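PDB 4J20: cytochrome c-555 from Chlorobium tepidum, which carries electrons as a basic monoheme c-type cytochrome of unusually low redox potential compared with mitochondrial cytochrome c, its role in photosynthesis not being established. Local coordinates for residues Lys9-Ala14 with Gly77-Tyr82. The protein carries 2 engineered substitutions. Residues are numbered along the deposited sequence; the frame is centred on the assembly and turned at random.
With HEB (heme b/c), chain I.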
loop_
_atom_site.group_PDB
_atom_site.type_symbol
_atom_site.label_atom_id
_atom_site.label_comp_id
_atom_site.label_asym_id
_atom_site.label_seq_id
_atom_site.Cartn_x
_atom_site.Cartn_y
_atom_site.Cartn_z
ATOM N N LYS A 9 1.656 -10.309 2.130
ATOM C CA LYS A 9 3.057 -10.033 2.415
ATOM C C LYS A 9 3.950 -10.446 1.273
ATOM O O LYS A 9 4.942 -9.749 1.011
ATOM C CB LYS A 9 3.498 -10.748 3.670
ATOM C CG LYS A 9 4.905 -10.305 4.105
ATOM C CD LYS A 9 5.309 -10.936 5.408
ATOM C CE LYS A 9 6.776 -10.632 5.749
ATOM N NZ LYS A 9 7.657 -11.443 4.879
ATOM N N ALA A 10 3.595 -11.490 0.535
ATOM C CA ALA A 10 4.443 -11.882 -0.579
ATOM C C ALA A 10 4.467 -10.770 -1.628
ATOM O O ALA A 10 5.542 -10.452 -2.197
ATOM C CB ALA A 10 3.961 -13.202 -1.218
ATOM N N THR A 11 3.309 -10.171 -1.918
ATOM C CA THR A 11 3.249 -9.092 -2.897
ATOM C C THR A 11 3.952 -7.865 -2.344
ATOM O O THR A 11 4.699 -7.199 -3.049
ATOM C CB THR A 11 1.812 -8.787 -3.306
ATOM O OG1 THR A 11 1.312 -9.904 -4.048
ATOM C CG2 THR A 11 1.724 -7.586 -4.188
ATOM N N TYR A 12 3.720 -7.570 -1.072
ATOM C CA TYR A 12 4.340 -6.402 -0.467
ATOM C C TYR A 12 5.859 -6.527 -0.583
ATOM O O TYR A 12 6.548 -5.569 -1.010
ATOM C CB TYR A 12 3.958 -6.299 1.019
ATOM C CG TYR A 12 4.748 -5.206 1.700
ATOM C CD1 TYR A 12 4.433 -3.868 1.467
ATOM C CD2 TYR A 12 5.850 -5.480 2.486
ATOM C CE1 TYR A 12 5.202 -2.832 2.010
ATOM C CE2 TYR A 12 6.624 -4.440 3.014
ATOM C CZ TYR A 12 6.281 -3.140 2.748
ATOM O OH TYR A 12 7.040 -2.090 3.259
ATOM N N ASP A 13 6.417 -7.656 -0.188
ATOM C CA ASP A 13 7.852 -7.812 -0.197
ATOM C C ASP A 13 8.428 -7.643 -1.594
ATOM O O ASP A 13 9.503 -7.012 -1.772
ATOM C CB ASP A 13 8.251 -9.192 0.327
ATOM C CG ASP A 13 8.060 -9.344 1.826
ATOM O OD1 ASP A 13 7.918 -8.333 2.560
ATOM O OD2 ASP A 13 8.019 -10.524 2.259
ATOM N N ALA A 14 7.753 -8.185 -2.599
ATOM C CA ALA A 14 8.303 -8.184 -3.949
ATOM C C ALA A 14 8.053 -6.904 -4.733
ATOM O O ALA A 14 8.866 -6.555 -5.603
ATOM C CB ALA A 14 7.753 -9.354 -4.716
ATOM N N GLY A 77 -4.598 -5.349 -3.071
ATOM C CA GLY A 77 -5.354 -5.054 -1.891
ATOM C C GLY A 77 -4.870 -5.861 -0.682
ATOM O O GLY A 77 -4.883 -5.384 0.457
ATOM N N ASN A 78 -4.433 -7.104 -0.901
ATOM C CA ASN A 78 -3.879 -7.906 0.177
ATOM C C ASN A 78 -2.599 -7.284 0.717
ATOM O O ASN A 78 -2.346 -7.283 1.930
ATOM C CB ASN A 78 -3.649 -9.364 -0.232
ATOM C CG ASN A 78 -4.939 -10.114 -0.425
ATOM O OD1 ASN A 78 -5.980 -9.725 0.084
ATOM N ND2 ASN A 78 -4.881 -11.206 -1.161
ATOM N N ALA A 79 -1.772 -6.745 -0.191
ATOM C CA ALA A 79 -0.567 -6.023 0.224
ATOM C C ALA A 79 -0.923 -4.776 1.034
ATOM O O ALA A 79 -0.261 -4.485 2.050
ATOM C CB ALA A 79 0.273 -5.669 -0.976
ATOM N N VAL A 80 -1.969 -4.046 0.633
ATOM C CA VAL A 80 -2.396 -2.887 1.414
ATOM C C VAL A 80 -2.797 -3.339 2.807
ATOM O O VAL A 80 -2.452 -2.713 3.819
ATOM C CB VAL A 80 -3.572 -2.132 0.709
ATOM C CG1 VAL A 80 -4.096 -1.016 1.616
ATOM C CG2 VAL A 80 -3.149 -1.561 -0.651
ATOM N N ALA A 81 -3.531 -4.448 2.908
ATOM C CA ALA A 81 -3.973 -4.967 4.207
ATOM C C ALA A 81 -2.785 -5.279 5.088
ATOM O O ALA A 81 -2.798 -4.994 6.282
ATOM C CB ALA A 81 -4.860 -6.196 4.024
ATOM N N TYR A 82 -1.749 -5.877 4.486
ATOM C CA TYR A 82 -0.543 -6.123 5.239
ATOM C C TYR A 82 0.087 -4.828 5.751
ATOM O O TYR A 82 0.421 -4.694 6.930
ATOM C CB TYR A 82 0.456 -6.898 4.375
ATOM C CG TYR A 82 1.759 -7.114 5.079
ATOM C CD1 TYR A 82 1.866 -8.032 6.111
ATOM C CD2 TYR A 82 2.862 -6.345 4.768
ATOM C CE1 TYR A 82 3.055 -8.194 6.795
ATOM C CE2 TYR A 82 4.075 -6.491 5.502
ATOM C CZ TYR A 82 4.140 -7.433 6.471
ATOM O OH TYR A 82 5.344 -7.609 7.159
HETATM FE FE HEB I . 2.664 3.023 -2.557
HETATM C CHA HEB I . 1.096 5.670 -1.114
HETATM C CHB HEB I . 0.263 0.917 -1.306
HETATM C CHC HEB I . 4.123 0.399 -4.138
HETATM C CHD HEB I . 5.206 5.049 -3.569
HETATM N NA HEB I . 0.996 3.253 -1.453
HETATM C C1A HEB I . 0.519 4.447 -0.906
HETATM C C2A HEB I . -0.649 4.150 -0.123
HETATM C C3A HEB I . -0.847 2.837 -0.163
HETATM C C4A HEB I . 0.167 2.262 -0.989
HETATM C CMA HEB I . -1.954 2.039 0.511
HETATM C CAA HEB I . -1.438 5.207 0.651
HETATM C CBA HEB I . -2.730 5.582 -0.081
HETATM C CGA HEB I . -3.522 6.688 0.572
HETATM O O1A HEB I . -3.059 7.331 1.559
HETATM O O2A HEB I . -4.629 6.956 0.038
HETATM N NB HEB I . 2.287 1.051 -2.687
HETATM C C1B HEB I . 1.214 0.361 -2.127
HETATM C C2B HEB I . 1.228 -1.003 -2.563
HETATM C C3B HEB I . 2.318 -1.161 -3.334
HETATM C C4B HEB I . 2.989 0.113 -3.446
HETATM C CMB HEB I . 0.217 -2.011 -2.076
HETATM C CAB HEB I . 2.835 -2.392 -4.036
HETATM C CBB HEB I . 1.773 -3.089 -4.900
HETATM N NC HEB I . 4.348 2.788 -3.601
HETATM C C1C HEB I . 4.764 1.613 -4.204
HETATM C C2C HEB I . 5.996 1.843 -4.919
HETATM C C3C HEB I . 6.330 3.121 -4.706
HETATM C C4C HEB I . 5.301 3.736 -3.942
HETATM C CMC HEB I . 6.775 0.726 -5.613
HETATM C CAC HEB I . 7.581 3.866 -5.161
HETATM C CBC HEB I . 7.855 3.893 -6.663
HETATM N ND HEB I . 3.061 4.989 -2.382
HETATM C C1D HEB I . 4.178 5.642 -2.889
HETATM C C2D HEB I . 4.148 7.021 -2.543
HETATM C C3D HEB I . 2.920 7.212 -1.806
HETATM C C4D HEB I . 2.292 5.921 -1.736
HETATM C CMD HEB I . 5.150 8.098 -2.875
HETATM C CAD HEB I . 2.404 8.501 -1.189
HETATM C CBD HEB I . 1.603 9.388 -2.171
HETATM C CGD HEB I . 1.109 10.605 -1.493
HETATM O O1D HEB I . 0.303 10.467 -0.559
HETATM O O2D HEB I . 1.529 11.690 -1.813
#
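K9 and Y82 each hold CG anti to the backbone N (chi1 -171° and 177°), and the two side chains run side by side, pointing the same way. The lysine stem passes over one face of the phenol ring: K9 CG lies 4.0 Å from the centroid of the Y82 ring, a CH-pi contact offset toward the rim, and K9 CE comes within 3.6 Å of Y82 OH. The chain stays extended until chi4 bends it, and its ammonium leaves the ring, K9 NZ reaching the syn lone pair of D13 OD2 at 2.8 Å in a salt bridge one helical turn on. Y12 meets the same tyrosine differently. Its side chain crosses that of Y82 at about a right angle, the rings inclined by 44°, with Y12 CD2 3.6 Å from Y82 CE2. Such packing illustrates the hallmark of the cytochrome c fold, in which N- and C-terminal helices pack crosswise; here segments 9-14 and 77-82, on helices 5-15 and 73-85, cross nearly perpendicularly, their axes 7.7 Å apart at closest. The small A79 is consistent with this close approach: its CB lies 3.9 Å from Y12 N and 4.0 Å from T11 CG2. It also lies 3.8 Å from the heme methyl CMB, which V80 CG2 also touches, while Y12 packs near C16, a predicted covalent heme attachment point, and H20, a predicted axial iron ligand.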